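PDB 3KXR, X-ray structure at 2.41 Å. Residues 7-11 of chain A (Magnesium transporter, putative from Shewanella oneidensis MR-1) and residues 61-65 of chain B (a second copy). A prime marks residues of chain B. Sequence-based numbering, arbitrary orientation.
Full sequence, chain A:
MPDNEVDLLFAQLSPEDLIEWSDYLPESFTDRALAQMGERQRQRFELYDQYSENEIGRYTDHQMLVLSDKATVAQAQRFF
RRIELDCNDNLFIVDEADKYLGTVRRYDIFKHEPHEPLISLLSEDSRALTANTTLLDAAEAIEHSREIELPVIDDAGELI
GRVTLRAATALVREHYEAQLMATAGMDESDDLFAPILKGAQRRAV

Chain A, residues 7-11: DLLFA
Chain B (61-65) DHQML

Neither stretch lends the other a strand edge; the two segments meet around Leu9 and Gln63′, and one side chain ties them there. In chain A, Leu8 is extended (phi/psi -93/156), Leu9 turns to -79/-55, and Phe10 (-70/-25) and Ala11 (-65/-12) begin a 3-10 segment that continues later in the chain. In chain B, Asp61′ is extended (-108/126), His62′ bends (-76/-20), and Gln63′ (-68/115), Met64′ (-166/162) and Leu65′ (-87/112) straighten again. The chain traces run across each other, neither parallel nor antiparallel. The register is set by Leu9 and Gln63′, whose CA atoms lie 6.5 Å apart, and the contact buries 261 Å² in all.

Gln63′ is the main linker. Its CA-to-CB bond points sideways, but chi1 -99°, between wells, chi2 t at 163° and chi3 103° bring its end to chain A. Gln63′ OE1 accepts a hydrogen bond from Leu9 N at 3.1 Å, with an N-H...O angle of 141°, so an amide at the turn finds its acceptor in the partner's side chain. Gln63′ OE1 also lies 3.8 Å from Leu8 CA. Within chain B, the backbone N of Gln63′ donates to Asp61′ OD1 at 3.0 Å and 155°, with Asp61′ chi1 t and chi2 near 0°; this bond closes over the bend at His62′.

The CA-to-CB bond of Leu9 points toward chain B, chi1 t and chi2 p, and Leu9 CD2 packs 3.5 Å from the backbone N of Met64′, a selenomethionine whose own CA-to-CB bond points away. The nonpolar methyl thus rests on backbone. Phe10, chi1 m and chi2 -80°, starts sideways and reaches across with its ring: Phe10 CE2 approaches Gln63′ CG at 3.8 Å, touching the CG methylene of the side chain whose amide serves Leu9. At the ring edge, Phe10 CZ lies 4.4 Å from His62′ O.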

ATOM      1  N   ASP A   7      -7.363 -17.090   4.999  1.00 68.71           N
ATOM      2  CA  ASP A   7      -7.068 -17.482   6.401  1.00 68.97           C
ATOM      3  C   ASP A   7      -5.737 -16.856   6.884  1.00 69.02           C
ATOM      4  O   ASP A   7      -4.874 -17.578   7.386  1.00 69.92           O
ATOM      5  CB  ASP A   7      -7.038 -19.023   6.503  1.00 68.47           C
ATOM      6  N   LEU A   8      -5.578 -15.528   6.765  1.00 68.75           N
ATOM      7  CA  LEU A   8      -4.248 -14.861   6.924  1.00 68.28           C
ATOM      8  C   LEU A   8      -3.993 -14.390   8.350  1.00 67.80           C
ATOM      9  O   LEU A   8      -4.926 -14.118   9.097  1.00 67.82           O
ATOM     10  CB  LEU A   8      -4.061 -13.653   5.957  1.00 68.44           C
ATOM     11  CG  LEU A   8      -3.282 -13.814   4.622  1.00 68.95           C
ATOM     12  CD1 LEU A   8      -4.218 -13.939   3.412  1.00 68.16           C
ATOM     13  CD2 LEU A   8      -2.287 -12.662   4.374  1.00 68.86           C
ATOM     14  N   LEU A   9      -2.711 -14.258   8.689  1.00 67.31           N
ATOM     15  CA  LEU A   9      -2.254 -13.943  10.055  1.00 67.08           C
ATOM     16  C   LEU A   9      -2.364 -12.472  10.432  1.00 66.87           C
ATOM     17  O   LEU A   9      -2.937 -12.104  11.466  1.00 66.34           O
ATOM     18  CB  LEU A   9      -0.780 -14.352  10.236  1.00 66.95           C
ATOM     19  CG  LEU A   9      -0.111 -14.035  11.590  1.00 66.51           C
ATOM     20  CD1 LEU A   9      -0.866 -14.714  12.701  1.00 66.78           C
ATOM     21  CD2 LEU A   9       1.373 -14.419  11.651  1.00 64.80           C
ATOM     22  N   PHE A  10      -1.757 -11.631   9.612  1.00 66.64           N
ATOM     23  CA  PHE A  10      -1.718 -10.218   9.914  1.00 66.77           C
ATOM     24  C   PHE A  10      -3.131  -9.640   9.752  1.00 65.76           C
ATOM     25  O   PHE A  10      -3.481  -8.683  10.430  1.00 66.34           O
ATOM     26  CB  PHE A  10      -0.634  -9.510   9.084  1.00 67.10           C
ATOM     27  CG  PHE A  10       0.767 -10.147   9.233  1.00 69.85           C
ATOM     28  CD1 PHE A  10       1.575  -9.875  10.357  1.00 71.43           C
ATOM     29  CD2 PHE A  10       1.269 -11.045   8.257  1.00 72.47           C
ATOM     30  CE1 PHE A  10       2.877 -10.467  10.503  1.00 71.96           C
ATOM     31  CE2 PHE A  10       2.568 -11.656   8.396  1.00 72.52           C
ATOM     32  CZ  PHE A  10       3.365 -11.362   9.517  1.00 72.56           C
ATOM     33  N   ALA A  11      -3.973 -10.272   8.926  1.00 64.65           N
ATOM     34  CA  ALA A  11      -5.437  -9.960   8.892  1.00 63.50           C
ATOM     35  C   ALA A  11      -6.194 -10.316  10.212  1.00 62.09           C
ATOM     36  O   ALA A  11      -7.342  -9.911  10.406  1.00 62.18           O
ATOM     37  CB  ALA A  11      -6.125 -10.649   7.673  1.00 62.95           C
TER
ATOM     38  N   ASP B  61       8.066 -18.720   4.645  1.00 44.73           N
ATOM     39  CA  ASP B  61       6.852 -18.005   4.944  1.00 45.23           C
ATOM     40  C   ASP B  61       7.122 -17.123   6.145  1.00 44.95           C
ATOM     41  O   ASP B  61       7.590 -17.588   7.150  1.00 44.62           O
ATOM     42  CB  ASP B  61       5.769 -19.033   5.243  1.00 45.90           C
ATOM     43  CG  ASP B  61       4.439 -18.417   5.509  1.00 49.08           C
ATOM     44  OD1 ASP B  61       4.324 -17.177   5.466  1.00 51.92           O
ATOM     45  OD2 ASP B  61       3.508 -19.195   5.783  1.00 54.36           O
ATOM     46  N   HIS B  62       6.850 -15.836   6.026  1.00 45.73           N
ATOM     47  CA  HIS B  62       7.118 -14.890   7.098  1.00 46.78           C
ATOM     48  C   HIS B  62       6.079 -15.004   8.206  1.00 46.20           C
ATOM     49  O   HIS B  62       6.326 -14.544   9.313  1.00 45.97           O
ATOM     50  CB  HIS B  62       7.131 -13.446   6.594  1.00 47.42           C
ATOM     51  CG  HIS B  62       8.292 -13.103   5.694  1.00 52.94           C
ATOM     52  ND1 HIS B  62       9.614 -13.181   6.099  1.00 56.25           N
ATOM     53  CD2 HIS B  62       8.320 -12.647   4.412  1.00 55.13           C
ATOM     54  CE1 HIS B  62      10.401 -12.796   5.106  1.00 56.07           C
ATOM     55  NE2 HIS B  62       9.641 -12.474   4.069  1.00 56.13           N
ATOM     56  N   GLN B  63       4.925 -15.588   7.883  1.00 45.74           N
ATOM     57  CA  GLN B  63       3.825 -15.836   8.839  1.00 45.71           C
ATOM     58  C   GLN B  63       4.180 -16.860   9.887  1.00 44.51           C
ATOM     59  O   GLN B  63       4.376 -18.028   9.585  1.00 44.33           O
ATOM     60  CB  GLN B  63       2.571 -16.347   8.107  1.00 46.23           C
ATOM     61  CG  GLN B  63       1.586 -15.274   7.879  1.00 50.12           C
ATOM     62  CD  GLN B  63       0.542 -15.588   6.848  1.00 54.13           C
ATOM     63  OE1 GLN B  63      -0.602 -15.899   7.191  1.00 56.56           O
ATOM     64  NE2 GLN B  63       0.901 -15.434   5.573  1.00 59.21           N
HETATM   65  N   MSE B  64       4.234 -16.437  11.129  1.00 43.84           N
HETATM   66  CA  MSE B  64       4.631 -17.336  12.169  1.00 44.16           C
HETATM   67  C   MSE B  64       4.321 -16.785  13.535  1.00 43.05           C
HETATM   68  O   MSE B  64       4.117 -15.613  13.723  1.00 42.77           O
HETATM   69  CB  MSE B  64       6.133 -17.586  12.066  1.00 45.26           C
HETATM   70  CG  MSE B  64       6.939 -16.322  12.224  1.00 48.47           C
HETATM   71 SE   MSE B  64       8.866 -16.613  12.081  1.00 61.42          SE
HETATM   72  CE  MSE B  64       9.468 -14.743  11.712  1.00 47.78           C
ATOM     73  N   LEU B  65       4.312 -17.665  14.512  1.00 42.60           N
ATOM     74  CA  LEU B  65       4.248 -17.260  15.900  1.00 41.54           C
ATOM     75  C   LEU B  65       5.693 -17.001  16.422  1.00 40.57           C
ATOM     76  O   LEU B  65       6.509 -17.902  16.531  1.00 39.84           O
ATOM     77  CB  LEU B  65       3.478 -18.333  16.692  1.00 41.77           C
ATOM     78  CG  LEU B  65       1.954 -18.142  16.901  1.00 42.60           C
ATOM     79  CD1 LEU B  65       1.188 -17.658  15.703  1.00 37.26           C
ATOM     80  CD2 LEU B  65       1.347 -19.410  17.485  1.00 42.30           C
TER